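Local coordinates for protein beta-lactamase Mb2281c (Mycobacterium bovis, PDB 3I7J) that probably hydrolyses beta-lactams or related substrates as a serine hydrolase of the beta-lactamase and penicillin-binding-protein superfamily, at residues G9-P13 and W255-W260; T2-V6 and A266-Y271; R34-L38 and V246-R250; A160-R165 and D241-V245. Numbering follows the deposited sequence.

All four contacts belong to the alpha/beta part of the chain built on its six-stranded antiparallel sheet. Interactions 1 and 2 join the N-terminal arm to the C-terminal helix 256-271, with centres 15 Å apart. Interaction 4 uses the start of strand 242-248 with helix 153-164, and interaction 3 its end with strand 36-37; their centres are 18 Å apart. Along the chain, the loop closed by 2-6 and 266-271 encloses interactions 1, 3 and 4. Arg-250 links interactions 1 and 3 through Pro-11, while Tyr-271 packs on Leu-242 between interactions 2 and 4. One face of the sheet thus carries the terminal layer, and the other carries the internal segments.

Interaction 1. Residues G9-P13 and W255-W260; sequences GWPVP and WALDLW
The loop 9-13 lies against the start of helix 256-271. Trp-10 is extended (phi/psi -76/142°), with chi1 m (-83°) and chi2 23°. Pro-11 (-80/61°) centres an inverse gamma turn, and Val-12 N gives a weak hydrogen bond to Trp-10 O at 2.9 Å. CA atoms pair as Pro-11 with Trp-255 at 7.6 Å and Trp-10 with Leu-259 at 8.1 Å. Trp-255 (chi1 p) presents its edge to the face of Trp-10 in an offset edge-to-face pair. The six-membered ring centroids are 5.9 Å apart and the planes lie at 69°. Val-12 CG1 sits over a face of the Trp-255 ring, 3.5 Å from Trp-255 CH2, and Pro-11 CG is 4.1 Å from Trp-255 CE3. Ala-256 O accepts the helical hydrogen bond from Trp-260 N at 2.9 Å. Leu-259 (m, t) makes a CH-pi contact: Leu-259 CD1 is 3.7 Å from the five-membered ring centroid of Trp-10 and 3.8 Å from Pro-11 CD. Water 1 accepts from Trp-10 NE1 (3.3 Å) and donates to Leu-259 O (3.0 Å). Trp-260 CD1 (chi1 m) is 3.4 Å from Trp-10 CH2. Their planes are 30° apart and slid sideways, with the Trp-10 six-membered and Trp-260 five-membered centroids 5.3 Å apart. This three-tryptophan cluster packs the N-terminal arm and C-terminal helix onto the central sheet of the beta-lactamase-like fold.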
loop_
_atom_site.group_PDB
_atom_site.type_symbol
_atom_site.label_atom_id
_atom_site.label_comp_id
_atom_site.label_asym_id
_atom_site.label_seq_id
_atom_site.Cartn_x
_atom_site.Cartn_y
_atom_site.Cartn_z
ATOM N N GLY A 9 24.167 7.274 -1.677
ATOM C CA GLY A 9 24.840 7.374 -0.397
ATOM C C GLY A 9 24.126 6.628 0.711
ATOM O O GLY A 9 24.530 6.703 1.870
ATOM N N TRP A 10 23.064 5.903 0.365
ATOM C CA TRP A 10 22.310 5.144 1.364
ATOM C C TRP A 10 23.040 3.883 1.789
ATOM O O TRP A 10 23.676 3.212 0.975
ATOM C CB TRP A 10 20.930 4.760 0.821
ATOM C CG TRP A 10 19.894 5.838 0.937
ATOM C CD1 TRP A 10 20.116 7.181 1.044
ATOM C CD2 TRP A 10 18.472 5.669 0.889
ATOM N NE1 TRP A 10 18.923 7.859 1.063
ATOM C CE2 TRP A 10 17.897 6.955 0.967
ATOM C CE3 TRP A 10 17.627 4.552 0.785
ATOM C CZ2 TRP A 10 16.509 7.161 0.941
ATOM C CZ3 TRP A 10 16.251 4.757 0.759
ATOM C CH2 TRP A 10 15.706 6.052 0.837
ATOM N N PRO A 11 22.962 3.548 3.082
ATOM C CA PRO A 11 23.616 2.356 3.618
ATOM C C PRO A 11 22.810 1.090 3.331
ATOM O O PRO A 11 22.378 0.397 4.251
ATOM C CB PRO A 11 23.703 2.663 5.108
ATOM C CG PRO A 11 22.434 3.419 5.346
ATOM C CD PRO A 11 22.401 4.371 4.170
ATOM N N VAL A 12 22.612 0.794 2.051
ATOM C CA VAL A 12 21.860 -0.385 1.635
ATOM C C VAL A 12 22.626 -1.111 0.524
ATOM O O VAL A 12 23.350 -0.488 -0.241
ATOM C CB VAL A 12 20.471 0.014 1.091
ATOM C CG1 VAL A 12 19.730 0.844 2.123
ATOM C CG2 VAL A 12 20.632 0.791 -0.209
ATOM N N PRO A 13 22.471 -2.441 0.423
ATOM C CA PRO A 13 23.154 -3.245 -0.600
ATOM C C PRO A 13 22.755 -2.851 -2.025
ATOM O O PRO A 13 23.529 -3.020 -2.966
ATOM C CB PRO A 13 22.731 -4.673 -0.255
ATOM C CG PRO A 13 22.499 -4.612 1.232
ATOM C CD PRO A 13 21.743 -3.309 1.367
ATOM N N TRP A 255 18.048 3.065 10.369
ATOM C CA TRP A 255 18.766 3.730 9.281
ATOM C C TRP A 255 17.840 4.520 8.356
ATOM O O TRP A 255 18.236 5.539 7.789
ATOM C CB TRP A 255 19.556 2.710 8.437
ATOM C CG TRP A 255 18.685 1.760 7.661
ATOM C CD1 TRP A 255 18.151 0.580 8.106
ATOM C CD2 TRP A 255 18.188 1.947 6.329
ATOM N NE1 TRP A 255 17.350 0.026 7.134
ATOM C CE2 TRP A 255 17.352 0.845 6.036
ATOM C CE3 TRP A 255 18.365 2.941 5.355
ATOM C CZ2 TRP A 255 16.690 0.711 4.813
ATOM C CZ3 TRP A 255 17.703 2.805 4.133
ATOM C CH2 TRP A 255 16.875 1.696 3.877
ATOM N N ALA A 256 16.603 4.059 8.211
ATOM C CA ALA A 256 15.659 4.718 7.313
ATOM C C ALA A 256 14.839 5.833 7.945
ATOM O O ALA A 256 14.302 6.692 7.237
ATOM C CB ALA A 256 14.727 3.679 6.707
ATOM N N LEU A 257 14.751 5.818 9.272
ATOM C CA LEU A 257 13.965 6.804 10.014
ATOM C C LEU A 257 14.118 8.263 9.573
ATOM O O LEU A 257 13.138 9.007 9.554
ATOM C CB LEU A 257 14.245 6.669 11.517
ATOM C CG LEU A 257 13.862 5.314 12.146
ATOM C CD1 LEU A 257 14.029 5.387 13.667
ATOM C CD2 LEU A 257 12.414 4.977 11.804
ATOM N N ASP A 258 15.325 8.685 9.215
ATOM C CA ASP A 258 15.503 10.062 8.771
ATOM C C ASP A 258 15.633 10.171 7.253
ATOM O O ASP A 258 15.207 11.161 6.651
ATOM C CB ASP A 258 16.722 10.695 9.444
ATOM C CG ASP A 258 16.514 10.910 10.934
ATOM O OD1 ASP A 258 15.447 11.430 11.321
ATOM O OD2 ASP A 258 17.413 10.565 11.724
ATOM N N LEU A 259 16.206 9.147 6.632
ATOM C CA LEU A 259 16.390 9.155 5.186
ATOM C C LEU A 259 15.089 9.146 4.394
ATOM O O LEU A 259 14.936 9.901 3.427
ATOM C CB LEU A 259 17.252 7.968 4.749
ATOM C CG LEU A 259 18.679 7.899 5.290
ATOM C CD1 LEU A 259 19.401 6.719 4.655
ATOM C CD2 LEU A 259 19.419 9.195 4.978
ATOM N N TRP A 260 14.149 8.297 4.785
ATOM C CA TRP A 260 12.892 8.231 4.050
ATOM C C TRP A 260 12.161 9.566 4.002
ATOM O O TRP A 260 11.750 10.006 2.939
ATOM C CB TRP A 260 12.017 7.112 4.622
ATOM C CG TRP A 260 12.496 5.752 4.172
ATOM C CD1 TRP A 260 13.653 5.468 3.495
ATOM C CD2 TRP A 260 11.813 4.505 4.334
ATOM N NE1 TRP A 260 13.724 4.121 3.222
ATOM C CE2 TRP A 260 12.606 3.508 3.721
ATOM C CE3 TRP A 260 10.603 4.133 4.930
ATOM C CZ2 TRP A 260 12.225 2.162 3.693
ATOM C CZ3 TRP A 260 10.225 2.794 4.904
ATOM C CH2 TRP A 260 11.032 1.827 4.286
HETATM O O HOH W 1 17.588 10.610 2.183
#

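Interaction 2. Residues T2-V6 and A266-Y271; sequences TALEV and AVLAEY
Ala-3 sets its methyl group against the C-terminal helix, with CB 3.9 Å from both Ala-266 CB and Val-267 CG2. This packs the N-terminal 3-10 turn 3-6 beside helix 256-271, in the helical layer on one face of the beta-lactamase-like sheet. The nearest CA pair is Ala-3 and Ala-266, at 5.6 Å. Backbone bonds Glu-5 N to Thr-2 O (3.0 Å) and Val-6 N to Ala-3 O (3.3 Å) shape the turn. The end of Leu-4 (m, t) comes in, with CD2 4.0 Å from Val-267 CG2, and also packs on Val-19 and Leu-244 of the sheet. Tyr-271 (chi1 m) turns its ring edge to Ala-3, with CE2 4.4 Å from Ala-3 CB. Water 2 joins Tyr-271 OH (2.7 Å) to Thr-2 N (2.6 Å) and Leu-4 N (3.1 Å). The extended Glu-270 (t, t) accepts from two backbone nitrogens at the start of the turn: a weak bond from Thr-2 N to OE2 at 3.4 Å, and a firmer one from Ala-3 N to Glu-270 OE1 at 2.9 Å.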
loop_
_atom_site.group_PDB
_atom_site.type_symbol
_atom_site.label_atom_id
_atom_site.label_comp_id
_atom_site.label_asym_id
_atom_site.label_seq_id
_atom_site.Cartn_x
_atom_site.Cartn_y
_atom_site.Cartn_z
ATOM N N THR A 2 17.513 14.978 -9.359
ATOM C CA THR A 2 18.662 15.154 -8.426
ATOM C C THR A 2 18.350 14.557 -7.058
ATOM O O THR A 2 19.215 13.963 -6.416
ATOM C CB THR A 2 18.997 16.652 -8.227
ATOM O OG1 THR A 2 19.199 17.270 -9.504
ATOM C CG2 THR A 2 20.259 16.810 -7.382
ATOM N N ALA A 3 17.108 14.712 -6.616
ATOM C CA ALA A 3 16.704 14.196 -5.317
ATOM C C ALA A 3 16.965 12.700 -5.161
ATOM O O ALA A 3 17.450 12.264 -4.121
ATOM C CB ALA A 3 15.232 14.496 -5.072
ATOM N N LEU A 4 16.645 11.914 -6.184
ATOM C CA LEU A 4 16.849 10.475 -6.100
ATOM C C LEU A 4 18.322 10.065 -6.027
ATOM O O LEU A 4 18.637 8.930 -5.677
ATOM C CB LEU A 4 16.185 9.764 -7.287
ATOM C CG LEU A 4 14.675 9.943 -7.465
ATOM C CD1 LEU A 4 14.208 9.053 -8.591
ATOM C CD2 LEU A 4 13.934 9.594 -6.166
ATOM N N GLU A 5 19.227 10.981 -6.347
ATOM C CA GLU A 5 20.643 10.651 -6.311
ATOM C C GLU A 5 21.120 10.338 -4.898
ATOM O O GLU A 5 22.094 9.610 -4.709
ATOM C CB GLU A 5 21.461 11.789 -6.909
ATOM C CG GLU A 5 21.155 12.025 -8.374
ATOM C CD GLU A 5 21.973 13.158 -8.960
ATOM O OE1 GLU A 5 23.215 13.087 -8.884
ATOM O OE2 GLU A 5 21.374 14.115 -9.492
ATOM N N VAL A 6 20.420 10.863 -3.898
ATOM C CA VAL A 6 20.809 10.609 -2.521
ATOM C C VAL A 6 20.847 9.107 -2.235
ATOM O O VAL A 6 21.426 8.676 -1.243
ATOM C CB VAL A 6 19.826 11.265 -1.530
ATOM C CG1 VAL A 6 18.477 10.533 -1.563
ATOM C CG2 VAL A 6 20.417 11.244 -0.124
ATOM N N ALA A 266 12.561 16.127 -0.356
ATOM C CA ALA A 266 13.447 16.543 -1.435
ATOM C C ALA A 266 12.694 16.366 -2.752
ATOM O O ALA A 266 12.717 17.239 -3.621
ATOM C CB ALA A 266 14.722 15.699 -1.432
ATOM N N VAL A 267 12.012 15.234 -2.887
ATOM C CA VAL A 267 11.241 14.964 -4.092
ATOM C C VAL A 267 10.078 15.957 -4.246
ATOM O O VAL A 267 9.830 16.455 -5.341
ATOM C CB VAL A 267 10.730 13.496 -4.101
ATOM C CG1 VAL A 267 9.642 13.303 -5.148
ATOM C CG2 VAL A 267 11.898 12.565 -4.421
ATOM N N LEU A 268 9.381 16.261 -3.157
ATOM C CA LEU A 268 8.280 17.208 -3.241
ATOM C C LEU A 268 8.773 18.596 -3.634
ATOM O O LEU A 268 8.217 19.225 -4.523
ATOM C CB LEU A 268 7.544 17.302 -1.905
ATOM C CG LEU A 268 6.722 16.089 -1.462
ATOM C CD1 LEU A 268 6.329 16.269 -0.013
ATOM C CD2 LEU A 268 5.497 15.909 -2.346
ATOM N N ALA A 269 9.816 19.075 -2.966
ATOM C CA ALA A 269 10.351 20.396 -3.253
ATOM C C ALA A 269 10.838 20.549 -4.696
ATOM O O ALA A 269 10.686 21.608 -5.293
ATOM C CB ALA A 269 11.485 20.723 -2.283
ATOM N N GLU A 270 11.415 19.494 -5.259
ATOM C CA GLU A 270 11.934 19.559 -6.620
ATOM C C GLU A 270 10.931 19.303 -7.747
ATOM O O GLU A 270 10.977 19.975 -8.773
ATOM C CB GLU A 270 13.131 18.602 -6.754
ATOM C CG GLU A 270 13.533 18.279 -8.188
ATOM C CD GLU A 270 14.841 17.495 -8.282
ATOM O OE1 GLU A 270 15.089 16.613 -7.429
ATOM O OE2 GLU A 270 15.621 17.746 -9.225
ATOM N N TYR A 271 10.013 18.360 -7.560
ATOM C CA TYR A 271 9.048 18.031 -8.614
ATOM C C TYR A 271 7.624 18.588 -8.494
ATOM O O TYR A 271 6.847 18.501 -9.444
ATOM C CB TYR A 271 8.998 16.511 -8.778
ATOM C CG TYR A 271 10.340 15.921 -9.153
ATOM C CD1 TYR A 271 10.777 15.920 -10.474
ATOM C CD2 TYR A 271 11.191 15.405 -8.180
ATOM C CE1 TYR A 271 12.031 15.419 -10.817
ATOM C CE2 TYR A 271 12.449 14.900 -8.513
ATOM C CZ TYR A 271 12.858 14.914 -9.838
ATOM O OH TYR A 271 14.097 14.421 -10.184
HETATM O O HOH W 2 15.979 12.914 -9.055
#

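Interaction 3. Residues R34-L38 and V246-R250; sequences RVFAL and VLTAR
CA 34 to 38 and CA 247 to 249 run 97° apart, and the two segments pack through side chains without pairing as strands. Their closest CA atoms are Phe-36 and Leu-247, at 6.8 Å. Phe-36 (chi1 m, chi2 -88°) lays a ring face on Leu-247. Leu-247 CB is 4.0 Å from the ring centroid, a CH-pi contact, and 3.8 Å from Phe-36 CD2. Farther along the ring, Phe-36 CE1 is 4.4 Å from Ala-249 CB. Both leucines are m, t, and Leu-38 CD2 meets Leu-247 CD2 at 3.8 Å. Each also packs on Leu-156 of helix 153-164. Water 3 lies 2.9 Å from Ala-37 O and 3.2 Å from Thr-248 O. Thr-248 (chi1 p) points away and closes an ST turn, with Arg-250 N to Thr-248 OG1 at 3.3 Å. Thr-248 OG1 also makes a hydrogen bond to Gly-231 O. The contact joins the small and large antiparallel sheets of a serine beta-lactamase fold, where the Leu-38 side chain lies near, without touching, a probable SxxK motif.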
loop_
_atom_site.group_PDB
_atom_site.type_symbol
_atom_site.label_atom_id
_atom_site.label_comp_id
_atom_site.label_asym_id
_atom_site.label_seq_id
_atom_site.Cartn_x
_atom_site.Cartn_y
_atom_site.Cartn_z
ATOM N N ARG A 34 15.140 -4.416 -11.653
ATOM C CA ARG A 34 15.521 -5.360 -10.605
ATOM C C ARG A 34 14.341 -5.755 -9.711
ATOM O O ARG A 34 13.596 -4.895 -9.236
ATOM C CB ARG A 34 16.643 -4.765 -9.743
ATOM C CG ARG A 34 16.938 -5.584 -8.502
ATOM C CD ARG A 34 18.238 -5.199 -7.835
ATOM N NE ARG A 34 18.444 -5.968 -6.616
ATOM C CZ ARG A 34 19.623 -6.145 -6.030
ATOM N NH1 ARG A 34 20.719 -5.608 -6.551
ATOM N NH2 ARG A 34 19.706 -6.865 -4.919
ATOM N N VAL A 35 14.188 -7.055 -9.476
ATOM C CA VAL A 35 13.107 -7.570 -8.638
ATOM C C VAL A 35 13.403 -7.427 -7.144
ATOM O O VAL A 35 14.476 -7.802 -6.680
ATOM C CB VAL A 35 12.839 -9.062 -8.919
ATOM C CG1 VAL A 35 11.896 -9.612 -7.866
ATOM C CG2 VAL A 35 12.237 -9.244 -10.312
ATOM N N PHE A 36 12.434 -6.911 -6.394
ATOM C CA PHE A 36 12.585 -6.705 -4.953
ATOM C C PHE A 36 11.423 -7.346 -4.178
ATOM O O PHE A 36 10.301 -7.437 -4.685
ATOM C CB PHE A 36 12.590 -5.201 -4.641
ATOM C CG PHE A 36 13.859 -4.480 -5.029
ATOM C CD1 PHE A 36 14.933 -4.411 -4.147
ATOM C CD2 PHE A 36 13.963 -3.827 -6.256
ATOM C CE1 PHE A 36 16.086 -3.698 -4.477
ATOM C CE2 PHE A 36 15.113 -3.111 -6.598
ATOM C CZ PHE A 36 16.176 -3.046 -5.705
ATOM N N ALA A 37 11.683 -7.793 -2.953
ATOM C CA ALA A 37 10.612 -8.352 -2.134
ATOM C C ALA A 37 9.883 -7.102 -1.659
ATOM O O ALA A 37 10.523 -6.134 -1.241
ATOM C CB ALA A 37 11.182 -9.124 -0.937
ATOM N N LEU A 38 8.556 -7.111 -1.713
ATOM C CA LEU A 38 7.792 -5.933 -1.315
ATOM C C LEU A 38 7.303 -5.919 0.115
ATOM O O LEU A 38 6.986 -4.858 0.654
ATOM C CB LEU A 38 6.578 -5.767 -2.222
ATOM C CG LEU A 38 6.838 -5.668 -3.717
ATOM C CD1 LEU A 38 5.531 -5.310 -4.404
ATOM C CD2 LEU A 38 7.902 -4.608 -3.992
ATOM N N VAL A 246 10.115 3.732 -3.657
ATOM C CA VAL A 246 11.483 3.419 -3.251
ATOM C C VAL A 246 11.581 1.966 -2.803
ATOM O O VAL A 246 10.840 1.526 -1.923
ATOM C CB VAL A 246 12.001 4.316 -2.086
ATOM C CG1 VAL A 246 13.359 3.799 -1.610
ATOM C CG2 VAL A 246 12.156 5.765 -2.550
ATOM N N LEU A 247 12.497 1.229 -3.422
ATOM C CA LEU A 247 12.733 -0.173 -3.086
ATOM C C LEU A 247 14.224 -0.382 -2.829
ATOM O O LEU A 247 15.062 -0.006 -3.656
ATOM C CB LEU A 247 12.278 -1.091 -4.227
ATOM C CG LEU A 247 10.792 -1.088 -4.612
ATOM C CD1 LEU A 247 10.576 -2.070 -5.760
ATOM C CD2 LEU A 247 9.926 -1.465 -3.414
ATOM N N THR A 248 14.544 -0.963 -1.675
ATOM C CA THR A 248 15.926 -1.240 -1.296
ATOM C C THR A 248 16.072 -2.687 -0.844
ATOM O O THR A 248 15.085 -3.369 -0.540
ATOM C CB THR A 248 16.412 -0.355 -0.129
ATOM O OG1 THR A 248 15.969 -0.909 1.120
ATOM C CG2 THR A 248 15.882 1.062 -0.272
ATOM N N ALA A 249 17.321 -3.142 -0.803
ATOM C CA ALA A 249 17.648 -4.500 -0.397
ATOM C C ALA A 249 18.072 -4.568 1.070
ATOM O O ALA A 249 18.909 -5.388 1.445
ATOM C CB ALA A 249 18.758 -5.051 -1.288
ATOM N N ARG A 250 17.507 -3.695 1.894
ATOM C CA ARG A 250 17.816 -3.695 3.320
ATOM C C ARG A 250 16.523 -3.562 4.115
ATOM O O ARG A 250 15.739 -2.639 3.892
ATOM C CB ARG A 250 18.755 -2.545 3.685
ATOM C CG ARG A 250 19.230 -2.607 5.132
ATOM C CD ARG A 250 20.180 -1.470 5.488
ATOM N NE ARG A 250 20.588 -1.548 6.885
ATOM C CZ ARG A 250 21.348 -0.647 7.500
ATOM N NH1 ARG A 250 21.793 0.416 6.843
ATOM N NH2 ARG A 250 21.660 -0.808 8.778
HETATM O O HOH W 3 13.362 -6.053 -0.863
#

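Interaction 4. Residues A160-R165 and D241-V245; sequences AGDLLR and DLALV
Two small alanines set the centre: Ala-160 CB meets Ala-243 CB at 3.8 Å, and their CA atoms are 6.3 Å apart. Helix 160-164 lies almost antiparallel to strand 242-245. Their axes approach to 8.7 Å, with an angle of 155°. Ala-243 and Val-245 point toward the helix, while Leu-242 and Leu-244 point away, as expected of alternating strand residues. Val-245 CG2 is 4.4 Å from Ala-160 CB. One helical turn on, Leu-164 (chi1 -137°, chi2 39°) places CD2 4.4 Å from Ala-243 CB. Leu-164 CD1 lies 4.0 Å from Leu-242 N and 3.8 Å from Asp-241 OD1. This is helix-on-sheet packing of an alpha/beta fold: helix 153-164 lies on one face of the central sheet, and Tyr-271 of helix 256-271 meets Leu-242 on the other. Asp-241, with phi/psi of 58/52°, precedes the strand and forms a G1 beta bulge with Leu-242 opposite Asp-237. Arg-165 (m, m, t) is the first residue to leave helical geometry. Arg-165 NH1 donates a hydrogen bond to Leu-164 O at 2.9 Å. The guanidinium forms a two-pronged salt bridge, Arg-165 NH1 to Asp-241 OD1 at 2.9 Å and Arg-165 NH2 to Asp-241 OD2 at 2.8 Å.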
loop_
_atom_site.group_PDB
_atom_site.type_symbol
_atom_site.label_atom_id
_atom_site.label_comp_id
_atom_site.label_asym_id
_atom_site.label_seq_id
_atom_site.Cartn_x
_atom_site.Cartn_y
_atom_site.Cartn_z
ATOM N N ALA A 160 1.661 3.251 -9.451
ATOM C CA ALA A 160 1.518 4.591 -8.877
ATOM C C ALA A 160 0.717 5.477 -9.832
ATOM O O ALA A 160 0.003 6.384 -9.400
ATOM C CB ALA A 160 2.900 5.206 -8.622
ATOM N N GLY A 161 0.840 5.206 -11.130
ATOM C CA GLY A 161 0.106 5.982 -12.111
ATOM C C GLY A 161 -1.388 5.759 -11.949
ATOM O O GLY A 161 -2.196 6.683 -12.075
ATOM N N ASP A 162 -1.756 4.519 -11.651
ATOM C CA ASP A 162 -3.152 4.159 -11.467
ATOM C C ASP A 162 -3.678 4.786 -10.175
ATOM O O ASP A 162 -4.866 5.090 -10.060
ATOM C CB ASP A 162 -3.290 2.637 -11.412
ATOM C CG ASP A 162 -4.724 2.178 -11.517
ATOM O OD1 ASP A 162 -5.338 2.400 -12.577
ATOM O OD2 ASP A 162 -5.241 1.597 -10.544
ATOM N N LEU A 163 -2.791 4.986 -9.205
ATOM C CA LEU A 163 -3.193 5.586 -7.929
ATOM C C LEU A 163 -3.331 7.108 -8.033
ATOM O O LEU A 163 -3.981 7.743 -7.206
ATOM C CB LEU A 163 -2.172 5.231 -6.840
ATOM C CG LEU A 163 -2.023 3.738 -6.539
ATOM C CD1 LEU A 163 -0.980 3.510 -5.437
ATOM C CD2 LEU A 163 -3.373 3.183 -6.110
ATOM N N LEU A 164 -2.723 7.675 -9.069
ATOM C CA LEU A 164 -2.737 9.113 -9.314
ATOM C C LEU A 164 -3.943 9.470 -10.182
ATOM O O LEU A 164 -4.619 10.472 -9.949
ATOM C CB LEU A 164 -1.433 9.491 -10.015
ATOM C CG LEU A 164 -0.629 10.737 -9.638
ATOM C CD1 LEU A 164 -0.608 10.971 -8.141
ATOM C CD2 LEU A 164 0.791 10.564 -10.179
ATOM N N ARG A 165 -4.192 8.630 -11.183
ATOM C CA ARG A 165 -5.307 8.769 -12.126
ATOM C C ARG A 165 -5.907 7.369 -12.264
ATOM O O ARG A 165 -5.525 6.612 -13.150
ATOM C CB ARG A 165 -4.790 9.243 -13.491
ATOM C CG ARG A 165 -4.226 10.656 -13.495
ATOM C CD ARG A 165 -5.326 11.668 -13.227
ATOM N NE ARG A 165 -4.840 13.051 -13.271
ATOM C CZ ARG A 165 -4.173 13.643 -12.287
ATOM N NH1 ARG A 165 -3.905 12.979 -11.167
ATOM N NH2 ARG A 165 -3.778 14.899 -12.427
ATOM N N ASP A 241 0.046 15.962 -6.218
ATOM C CA ASP A 241 -0.222 15.205 -7.440
ATOM C C ASP A 241 1.113 14.588 -7.855
ATOM O O ASP A 241 1.561 14.737 -8.992
ATOM C CB ASP A 241 -0.761 16.126 -8.547
ATOM C CG ASP A 241 -1.634 15.391 -9.559
ATOM O OD1 ASP A 241 -2.149 14.298 -9.233
ATOM O OD2 ASP A 241 -1.830 15.912 -10.679
ATOM N N LEU A 242 1.751 13.910 -6.909
ATOM C CA LEU A 242 3.039 13.271 -7.151
ATOM C C LEU A 242 3.089 11.927 -6.422
ATOM O O LEU A 242 2.400 11.730 -5.420
ATOM C CB LEU A 242 4.158 14.179 -6.633
ATOM C CG LEU A 242 5.305 14.622 -7.544
ATOM C CD1 LEU A 242 4.791 15.116 -8.881
ATOM C CD2 LEU A 242 6.082 15.717 -6.826
ATOM N N ALA A 243 3.910 11.010 -6.923
ATOM C CA ALA A 243 4.062 9.698 -6.308
ATOM C C ALA A 243 5.542 9.357 -6.215
ATOM O O ALA A 243 6.340 9.762 -7.063
ATOM C CB ALA A 243 3.338 8.638 -7.128
ATOM N N LEU A 244 5.911 8.619 -5.177
ATOM C CA LEU A 244 7.299 8.223 -5.008
ATOM C C LEU A 244 7.364 6.757 -4.662
ATOM O O LEU A 244 6.654 6.289 -3.777
ATOM C CB LEU A 244 7.977 9.043 -3.899
ATOM C CG LEU A 244 9.374 8.567 -3.467
ATOM C CD1 LEU A 244 10.342 8.614 -4.644
ATOM C CD2 LEU A 244 9.880 9.438 -2.322
ATOM N N VAL A 245 8.204 6.032 -5.385
ATOM C CA VAL A 245 8.395 4.613 -5.144
ATOM C C VAL A 245 9.861 4.388 -4.786
ATOM O O VAL A 245 10.750 4.830 -5.514
ATOM C CB VAL A 245 8.079 3.772 -6.404
ATOM C CG1 VAL A 245 8.620 2.365 -6.229
ATOM C CG2 VAL A 245 6.565 3.719 -6.644
#